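Local coordinates for protein D-aminoacyl-tRNA deacylase (Archaeoglobus fulgidus, PDB 1YQE) that probably hydrolyses D-aminoacyl-tRNAs with the help of zinc, freeing the tRNA and the D-amino acid so that mischarged tRNA is recycled, at residues 229-234 and 256-261; 190-195 and 233-238; 128-133 and 166-171. All blocks are in the same frame, centred on the assembly; numbering follows the deposited sequence.

Contact 1. Residues 229-234 and 256-261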
loop_
_atom_site.group_PDB
_atom_site.type_symbol
_atom_site.label_atom_id
_atom_site.label_comp_id
_atom_site.label_asym_id
_atom_site.label_seq_id
_atom_site.Cartn_x
_atom_site.Cartn_y
_atom_site.Cartn_z
ATOM N N GLU A 229 18.175 -12.317 -5.278
ATOM C CA GLU A 229 16.997 -13.103 -5.643
ATOM C C GLU A 229 15.718 -12.581 -4.995
ATOM O O GLU A 229 14.645 -12.622 -5.600
ATOM C CB GLU A 229 17.205 -14.582 -5.296
ATOM C CG GLU A 229 16.032 -15.475 -5.692
ATOM C CD GLU A 229 15.548 -15.226 -7.121
ATOM O OE1 GLU A 229 16.368 -15.314 -8.063
ATOM O OE2 GLU A 229 14.339 -14.943 -7.300
ATOM N N PHE A 230 15.822 -12.094 -3.764
ATOM C CA PHE A 230 14.654 -11.552 -3.090
ATOM C C PHE A 230 14.199 -10.302 -3.845
ATOM O O PHE A 230 13.005 -10.091 -4.043
ATOM C CB PHE A 230 14.982 -11.180 -1.644
ATOM C CG PHE A 230 13.772 -10.812 -0.830
ATOM C CD1 PHE A 230 12.852 -11.783 -0.454
ATOM C CD2 PHE A 230 13.544 -9.490 -0.455
ATOM C CE1 PHE A 230 11.720 -11.447 0.285
ATOM C CE2 PHE A 230 12.415 -9.143 0.283
ATOM C CZ PHE A 230 11.504 -10.120 0.654
ATOM N N LEU A 231 15.153 -9.471 -4.259
ATOM C CA LEU A 231 14.809 -8.262 -5.001
ATOM C C LEU A 231 14.155 -8.604 -6.335
ATOM O O LEU A 231 13.255 -7.898 -6.786
ATOM C CB LEU A 231 16.048 -7.391 -5.230
ATOM C CG LEU A 231 16.549 -6.631 -3.997
ATOM C CD1 LEU A 231 17.750 -5.767 -4.382
ATOM C CD2 LEU A 231 15.427 -5.759 -3.438
ATOM N N VAL A 232 14.603 -9.684 -6.971
ATOM C CA VAL A 232 14.010 -10.100 -8.241
ATOM C C VAL A 232 12.557 -10.501 -8.009
ATOM O O VAL A 232 11.678 -10.194 -8.821
ATOM C CB VAL A 232 14.775 -11.290 -8.862
ATOM C CG1 VAL A 232 13.946 -11.925 -9.972
ATOM C CG2 VAL A 232 16.108 -10.809 -9.415
ATOM N N LYS A 233 12.304 -11.184 -6.893
ATOM C CA LYS A 233 10.952 -11.601 -6.543
ATOM C C LYS A 233 10.057 -10.378 -6.337
ATOM O O LYS A 233 8.897 -10.370 -6.745
ATOM C CB LYS A 233 10.949 -12.427 -5.251
ATOM C CG LYS A 233 9.540 -12.653 -4.705
ATOM C CD LYS A 233 9.519 -12.978 -3.209
ATOM C CE LYS A 233 10.043 -14.369 -2.910
ATOM N NZ LYS A 233 9.809 -14.745 -1.483
ATOM N N ALA A 234 10.599 -9.355 -5.683
ATOM C CA ALA A 234 9.847 -8.131 -5.429
ATOM C C ALA A 234 9.504 -7.423 -6.742
ATOM O O ALA A 234 8.371 -6.987 -6.947
ATOM C CB ALA A 234 10.658 -7.199 -4.533
ATOM N N LYS A 256 25.288 -3.395 -5.092
ATOM C CA LYS A 256 25.738 -4.562 -5.832
ATOM C C LYS A 256 24.582 -5.534 -6.069
ATOM O O LYS A 256 24.375 -5.999 -7.189
ATOM C CB LYS A 256 26.860 -5.274 -5.074
ATOM C CG LYS A 256 27.406 -6.497 -5.799
ATOM C CD LYS A 256 28.473 -7.199 -4.976
ATOM C CE LYS A 256 28.960 -8.469 -5.661
ATOM N NZ LYS A 256 29.978 -9.180 -4.835
ATOM N N ILE A 257 23.826 -5.839 -5.019
ATOM C CA ILE A 257 22.714 -6.764 -5.166
ATOM C C ILE A 257 21.593 -6.118 -5.969
ATOM O O ILE A 257 20.846 -6.805 -6.652
ATOM C CB ILE A 257 22.179 -7.246 -3.803
ATOM C CG1 ILE A 257 21.527 -6.096 -3.045
ATOM C CG2 ILE A 257 23.323 -7.840 -2.985
ATOM C CD1 ILE A 257 20.936 -6.514 -1.717
ATOM N N VAL A 258 21.478 -4.796 -5.887
ATOM C CA VAL A 258 20.459 -4.093 -6.663
ATOM C C VAL A 258 20.785 -4.279 -8.143
ATOM O O VAL A 258 19.923 -4.650 -8.932
ATOM C CB VAL A 258 20.429 -2.579 -6.326
ATOM C CG1 VAL A 258 19.796 -1.790 -7.471
ATOM C CG2 VAL A 258 19.642 -2.359 -5.043
ATOM N N ASN A 259 22.038 -4.027 -8.508
ATOM C CA ASN A 259 22.479 -4.175 -9.893
ATOM C C ASN A 259 22.345 -5.623 -10.351
ATOM O O ASN A 259 21.994 -5.886 -11.500
ATOM C CB ASN A 259 23.927 -3.701 -10.043
ATOM C CG ASN A 259 24.044 -2.187 -10.050
ATOM O OD1 ASN A 259 25.145 -1.639 -10.030
ATOM N ND2 ASN A 259 22.907 -1.506 -10.090
ATOM N N GLU A 260 22.619 -6.557 -9.447
ATOM C CA GLU A 260 22.492 -7.974 -9.762
ATOM C C GLU A 260 21.035 -8.256 -10.120
ATOM O O GLU A 260 20.740 -8.850 -11.159
ATOM C CB GLU A 260 22.892 -8.838 -8.558
ATOM C CG GLU A 260 24.371 -8.803 -8.200
ATOM C CD GLU A 260 24.717 -9.706 -7.021
ATOM O OE1 GLU A 260 24.279 -9.424 -5.887
ATOM O OE2 GLU A 260 25.432 -10.708 -7.227
ATOM N N ALA A 261 20.129 -7.812 -9.251
ATOM C CA ALA A 261 18.694 -8.006 -9.437
ATOM C C ALA A 261 18.194 -7.342 -10.715
ATOM O O ALA A 261 17.387 -7.914 -11.452
ATOM C CB ALA A 261 17.931 -7.460 -8.225
#

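Contact 2. Residues 190-195 and 233-238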
loop_
_atom_site.group_PDB
_atom_site.type_symbol
_atom_site.label_atom_id
_atom_site.label_comp_id
_atom_site.label_asym_id
_atom_site.label_seq_id
_atom_site.Cartn_x
_atom_site.Cartn_y
_atom_site.Cartn_z
ATOM N N VAL A 190 6.265 1.792 -12.904
ATOM C CA VAL A 190 6.333 1.059 -11.643
ATOM C C VAL A 190 7.753 0.703 -11.219
ATOM O O VAL A 190 8.539 0.179 -12.005
ATOM C CB VAL A 190 5.517 -0.255 -11.719
ATOM C CG1 VAL A 190 5.480 -0.929 -10.349
ATOM C CG2 VAL A 190 4.108 0.026 -12.218
ATOM N N ALA A 191 8.073 0.980 -9.962
ATOM C CA ALA A 191 9.398 0.665 -9.460
ATOM C C ALA A 191 9.357 0.016 -8.089
ATOM O O ALA A 191 8.362 0.087 -7.377
ATOM C CB ALA A 191 10.235 1.933 -9.381
ATOM N N VAL A 192 10.450 -0.659 -7.749
ATOM C CA VAL A 192 10.609 -1.230 -6.432
ATOM C C VAL A 192 11.651 -0.256 -5.891
ATOM O O VAL A 192 12.591 0.091 -6.598
ATOM C CB VAL A 192 11.208 -2.650 -6.469
ATOM C CG1 VAL A 192 11.776 -2.996 -5.100
ATOM C CG2 VAL A 192 10.130 -3.661 -6.838
ATOM N N GLY A 193 11.483 0.207 -4.661
ATOM C CA GLY A 193 12.447 1.150 -4.120
ATOM C C GLY A 193 13.359 0.503 -3.107
ATOM O O GLY A 193 12.939 -0.384 -2.366
ATOM N N VAL A 194 14.609 0.951 -3.072
ATOM C CA VAL A 194 15.593 0.410 -2.147
ATOM C C VAL A 194 16.341 1.554 -1.467
ATOM O O VAL A 194 16.982 2.370 -2.128
ATOM C CB VAL A 194 16.617 -0.496 -2.880
ATOM C CG1 VAL A 194 17.699 -0.965 -1.908
ATOM C CG2 VAL A 194 15.903 -1.713 -3.480
ATOM N N GLY A 195 16.241 1.608 -0.146
ATOM C CA GLY A 195 16.921 2.643 0.609
ATOM C C GLY A 195 15.964 3.585 1.308
ATOM O O GLY A 195 14.780 3.641 0.970
ATOM N N LYS A 233 12.304 -11.184 -6.893
ATOM C CA LYS A 233 10.952 -11.601 -6.543
ATOM C C LYS A 233 10.057 -10.378 -6.337
ATOM O O LYS A 233 8.897 -10.370 -6.745
ATOM C CB LYS A 233 10.949 -12.427 -5.251
ATOM C CG LYS A 233 9.540 -12.653 -4.705
ATOM C CD LYS A 233 9.519 -12.978 -3.209
ATOM C CE LYS A 233 10.043 -14.369 -2.910
ATOM N NZ LYS A 233 9.809 -14.745 -1.483
ATOM N N ALA A 234 10.599 -9.355 -5.683
ATOM C CA ALA A 234 9.847 -8.131 -5.429
ATOM C C ALA A 234 9.504 -7.423 -6.742
ATOM O O ALA A 234 8.371 -6.987 -6.947
ATOM C CB ALA A 234 10.658 -7.199 -4.533
ATOM N N VAL A 235 10.493 -7.307 -7.618
ATOM C CA VAL A 235 10.297 -6.654 -8.909
ATOM C C VAL A 235 9.235 -7.366 -9.746
ATOM O O VAL A 235 8.312 -6.732 -10.256
ATOM C CB VAL A 235 11.631 -6.587 -9.694
ATOM C CG1 VAL A 235 11.378 -6.360 -11.181
ATOM C CG2 VAL A 235 12.489 -5.460 -9.141
ATOM N N LYS A 236 9.359 -8.683 -9.878
ATOM C CA LYS A 236 8.398 -9.444 -10.668
ATOM C C LYS A 236 7.006 -9.389 -10.057
ATOM O O LYS A 236 6.006 -9.284 -10.770
ATOM C CB LYS A 236 8.858 -10.898 -10.809
ATOM C CG LYS A 236 10.134 -11.056 -11.608
ATOM C CD LYS A 236 10.599 -12.509 -11.655
ATOM C CE LYS A 236 9.640 -13.390 -12.440
ATOM N NZ LYS A 236 10.138 -14.791 -12.527
ATOM N N LEU A 237 6.940 -9.449 -8.732
ATOM C CA LEU A 237 5.667 -9.397 -8.025
ATOM C C LEU A 237 5.008 -8.028 -8.225
ATOM O O LEU A 237 3.796 -7.926 -8.408
ATOM C CB LEU A 237 5.898 -9.654 -6.531
ATOM C CG LEU A 237 4.683 -10.005 -5.672
ATOM C CD1 LEU A 237 4.050 -11.290 -6.189
ATOM C CD2 LEU A 237 5.116 -10.173 -4.218
ATOM N N SER A 238 5.821 -6.979 -8.195
ATOM C CA SER A 238 5.335 -5.614 -8.368
ATOM C C SER A 238 5.056 -5.272 -9.827
ATOM O O SER A 238 4.414 -4.265 -10.113
ATOM C CB SER A 238 6.364 -4.618 -7.823
ATOM O OG SER A 238 6.634 -4.847 -6.449
#

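Contact 3. Residues 128-133 and 166-171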
loop_
_atom_site.group_PDB
_atom_site.type_symbol
_atom_site.label_atom_id
_atom_site.label_comp_id
_atom_site.label_asym_id
_atom_site.label_seq_id
_atom_site.Cartn_x
_atom_site.Cartn_y
_atom_site.Cartn_z
ATOM N N LEU A 128 -5.599 17.111 0.629
ATOM C CA LEU A 128 -4.798 17.275 1.840
ATOM C C LEU A 128 -4.973 18.590 2.599
ATOM O O LEU A 128 -4.854 18.614 3.826
ATOM C CB LEU A 128 -3.311 17.071 1.530
ATOM C CG LEU A 128 -2.815 15.636 1.319
ATOM C CD1 LEU A 128 -1.336 15.661 0.995
ATOM C CD2 LEU A 128 -3.057 14.811 2.573
ATOM N N ASP A 129 -5.254 19.679 1.890
ATOM C CA ASP A 129 -5.414 20.966 2.559
ATOM C C ASP A 129 -6.672 21.078 3.416
ATOM O O ASP A 129 -6.846 22.055 4.147
ATOM C CB ASP A 129 -5.360 22.106 1.544
ATOM C CG ASP A 129 -3.976 22.282 0.948
ATOM O OD1 ASP A 129 -2.999 22.329 1.723
ATOM O OD2 ASP A 129 -3.864 22.380 -0.290
ATOM N N ARG A 130 -7.546 20.080 3.331
ATOM C CA ARG A 130 -8.760 20.072 4.138
ATOM C C ARG A 130 -8.393 19.731 5.579
ATOM O O ARG A 130 -9.110 20.094 6.513
ATOM C CB ARG A 130 -9.766 19.048 3.608
ATOM C CG ARG A 130 -10.596 19.532 2.421
ATOM C CD ARG A 130 -11.651 18.505 2.062
ATOM N NE ARG A 130 -12.434 18.120 3.234
ATOM C CZ ARG A 130 -13.217 17.049 3.298
ATOM N NH1 ARG A 130 -13.332 16.240 2.252
ATOM N NH2 ARG A 130 -13.872 16.778 4.417
ATOM N N LYS A 131 -7.273 19.026 5.741
ATOM C CA LYS A 131 -6.763 18.629 7.051
ATOM C C LYS A 131 -5.313 19.093 7.126
ATOM O O LYS A 131 -4.384 18.283 7.083
ATOM C CB LYS A 131 -6.837 17.108 7.214
ATOM C CG LYS A 131 -8.254 16.552 7.209
ATOM C CD LYS A 131 -8.999 16.912 8.486
ATOM C CE LYS A 131 -8.391 16.203 9.692
ATOM N NZ LYS A 131 -9.026 16.596 10.975
ATOM N N PRO A 132 -5.103 20.413 7.244
ATOM C CA PRO A 132 -3.780 21.040 7.321
ATOM C C PRO A 132 -2.818 20.454 8.350
ATOM O O PRO A 132 -1.604 20.466 8.135
ATOM C CB PRO A 132 -4.113 22.504 7.616
ATOM C CG PRO A 132 -5.440 22.687 6.970
ATOM C CD PRO A 132 -6.161 21.431 7.384
ATOM N N GLU A 133 -3.349 19.948 9.459
ATOM C CA GLU A 133 -2.499 19.388 10.507
ATOM C C GLU A 133 -1.971 18.002 10.141
ATOM O O GLU A 133 -1.121 17.449 10.842
ATOM C CB GLU A 133 -3.257 19.310 11.841
ATOM C CG GLU A 133 -4.264 18.165 11.934
ATOM C CD GLU A 133 -5.605 18.475 11.283
ATOM O OE1 GLU A 133 -5.635 19.202 10.265
ATOM O OE2 GLU A 133 -6.631 17.970 11.789
ATOM N N ASP A 166 -10.712 10.288 14.307
ATOM C CA ASP A 166 -10.959 11.488 13.514
ATOM C C ASP A 166 -11.925 11.172 12.374
ATOM O O ASP A 166 -11.555 10.519 11.397
ATOM C CB ASP A 166 -9.636 12.020 12.953
ATOM C CG ASP A 166 -9.752 13.436 12.416
ATOM O OD1 ASP A 166 -10.731 13.726 11.704
ATOM O OD2 ASP A 166 -8.854 14.259 12.697
ATOM N N ARG A 167 -13.161 11.647 12.503
ATOM C CA ARG A 167 -14.195 11.412 11.499
ATOM C C ARG A 167 -13.862 11.978 10.124
ATOM O O ARG A 167 -14.029 11.299 9.112
ATOM C CB ARG A 167 -15.526 12.006 11.966
ATOM C CG ARG A 167 -16.630 10.987 12.210
ATOM C CD ARG A 167 -16.296 10.059 13.369
ATOM N NE ARG A 167 -17.460 9.280 13.789
ATOM C CZ ARG A 167 -17.445 8.372 14.758
ATOM N NH1 ARG A 167 -16.321 8.117 15.417
ATOM N NH2 ARG A 167 -18.555 7.722 15.076
ATOM N N GLU A 168 -13.404 13.224 10.081
ATOM C CA GLU A 168 -13.079 13.847 8.808
ATOM C C GLU A 168 -11.862 13.235 8.133
ATOM O O GLU A 168 -11.803 13.165 6.906
ATOM C CB GLU A 168 -12.869 15.348 8.977
ATOM C CG GLU A 168 -12.470 16.025 7.685
ATOM C CD GLU A 168 -12.647 17.520 7.730
ATOM O OE1 GLU A 168 -12.417 18.121 8.802
ATOM O OE2 GLU A 168 -13.005 18.096 6.685
ATOM N N ALA A 169 -10.884 12.807 8.925
ATOM C CA ALA A 169 -9.695 12.186 8.358
ATOM C C ALA A 169 -10.137 10.933 7.603
ATOM O O ALA A 169 -9.675 10.669 6.492
ATOM C CB ALA A 169 -8.698 11.815 9.467
ATOM N N ALA A 170 -11.051 10.177 8.208
ATOM C CA ALA A 170 -11.558 8.949 7.596
ATOM C C ALA A 170 -12.378 9.260 6.350
ATOM O O ALA A 170 -12.388 8.484 5.396
ATOM C CB ALA A 170 -12.410 8.179 8.595
ATOM N N GLU A 171 -13.061 10.400 6.372
ATOM C CA GLU A 171 -13.895 10.825 5.256
ATOM C C GLU A 171 -13.007 11.220 4.070
ATOM O O GLU A 171 -13.342 10.959 2.912
ATOM C CB GLU A 171 -14.775 12.001 5.705
ATOM C CG GLU A 171 -15.965 12.308 4.810
ATOM C CD GLU A 171 -15.564 12.957 3.505
ATOM O OE1 GLU A 171 -14.630 13.786 3.518
ATOM O OE2 GLU A 171 -16.193 12.648 2.471
HETATM O O HOH W 1 -11.608 17.628 11.512
#

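Contact 1. Residues 229-234 and 256-261
Leu231 reaches from helix 228-238 to the flank of helix 252-265 and touches it at two levels, with its root against Ala261 and its tip against Ile257 and Val258. At the root, CB of Leu231 lies 3.5 Å from CB of Ala261, methylene against methyl, a close fit possible because Ala261 ends at CB. Farther out, CD1 is anti to CA (chi2 -178°), and this extended branch is the one that meets the other helix. There CD1 of Leu231 comes to rest 3.9 Å from CA of Val258, against the backbone.

Two side chains flank that methyl. CB of Val258 points away from the first helix, yet its branch beside the backbone N turns back, and CG2 of Val258 stands 4.0 Å from CD1 of Leu231; the two side chains cross obliquely. Ile257 points at the first helix. Its CG1 takes the crowded position between backbone N and carbonyl carbon (chi1 67°), and this brings CG1 to 4.0 Å from CD1 of Leu231. Val232, one residue on, meets the same alanine from another side: its CG2 lies 4.0 Å from CB of Ala261 and 3.8 Å from the carbonyl O of Ala261.

All of this is van der Waals packing, mostly of aliphatic groups, without a hydrogen bond between the helices. Val258 also touches Ile243 and Ile245 of strand 242-245, while Leu231 touches Phe218 of strand 212-218, so both side chains continue into the sheet below. The axes approach to 8.6 Å and cross at -52°, with Ile257 and Ala261, four residues apart, forming one ridge; this is consistent with ridges-into-grooves packing of neighbouring helices on one face of a parallel alpha/beta sheet.

Contact 2. Residues 190-195 and 233-238
Val192 and Ser238 meet inside a beta-alpha-beta crossover of the parallel four-stranded sheet: helix 228-238 connects strand 212-218 to strand 242-245 and passes over strand 189-194, which lies between them. The helix runs roughly antiparallel to the strand, at 151°, as expected of a crossover helix.

Val192 carries most of the contact. Its CG2, anti to the carbonyl carbon, pushes into the face of the helix and ends 3.6 Å from CA of Val235. Around this methyl sit CG2 of Val235, 3.8 Å from CG2 of Val192, and the hydroxyl of Ser238, whose OG is 3.7 Å from CG2 of Val192. Ala234, which also faces the strand, touches Phe218 of strand 212-218, and Val235 touches Ile243 of strand 242-245, so the neighbouring strands take part in the same packing.

Ser238 is buried, and its hydroxyl is turned back on its own helix: OG donates to the carbonyl O of Ala234 at 2.8 Å. An alanine at Ser238 would probably leave that carbonyl with one donor fewer and a small gap beside the Val192 methyl.

Val190 adds a last touch, its CG1 3.5 Å from the carbonyl O of Ser238. The Ala234 oxygen is gripped twice, with Ser238 N and Ser238 OG approaching from opposite faces of its carbonyl plane, OG lying 35° out of it.

Contact 3. Residues 128-133 and 166-171
Arg130 and Lys131, adjacent in the loop before strand 135-138, deliver their charges to different acidic groups at the start of helix 167-182. The guanidinium of Arg130 takes both partners across this contact, Glu168 and Glu171, at its edge, near its plane. OE2 of Glu168 accepts from NH2 of Arg130 at 2.8 Å with its anti lone pair, away from the other oxygen. OE1 of Glu171 receives two bonds, from NH1 of Arg130 at 3.1 Å on its syn lone pair and from NH2 of Arg130 at 3.2 Å above the carboxylate plane. NH1 has a second acidic mate in Glu175, one turn on.

Lys131 is buried, and its chain folds twice to bring the ammonium round: CD is turned by chi2 (-71°) and CE by chi3 (-67°). Its tip meets that of Asp166, NZ of Lys131 lying 2.9 Å from OD2 of Asp166 on the syn lone pair. Asp166 is the N-cap of helix 167-182: its OD1, which Lys131 reaches only weakly, accepts the capping bond from N of Ala169 at 2.9 Å, the donor standing 56° above the carboxylate plane. A second salt bridge stays within the loop, from NZ of Lys131 to OE2 of Glu133 at 2.9 Å. A water accepts from NZ of Lys131 at 2.8 Å, which gives the three N-H groups three close acceptors. This water in turn donates to OE1 of Glu168 at 2.9 Å, so that carboxylate is held by Arg130 through one oxygen and linked to Lys131 through the other.

The lysine probably eases the repulsion between the neighbouring carboxylates of Asp166 and Glu133. Beside these polar bonds, CD of Lys131 rests against CG of Glu168, and Ala169 packs on Phe89 and Ile157 of the mixed sheet.

Contacts 1 and 2 share helix 228-238 and lie on one face of the four-stranded parallel sheet, their centres 9 Å apart. They meet at Val194, whose CG1 is 3.9 Å from CG2 of Val258. Both are buried and almost wholly apolar, one joining helix to helix, the other helix to strand, and the hydroxyl in contact 2 is satisfied within its own helix. Contact 3 sits across the chain's centre, about 31 Å from contact 2 between centres, beside the larger mixed sheet. Only partly buried, it ties a loop to a helix start with salt bridges, an N-cap and a bridging water.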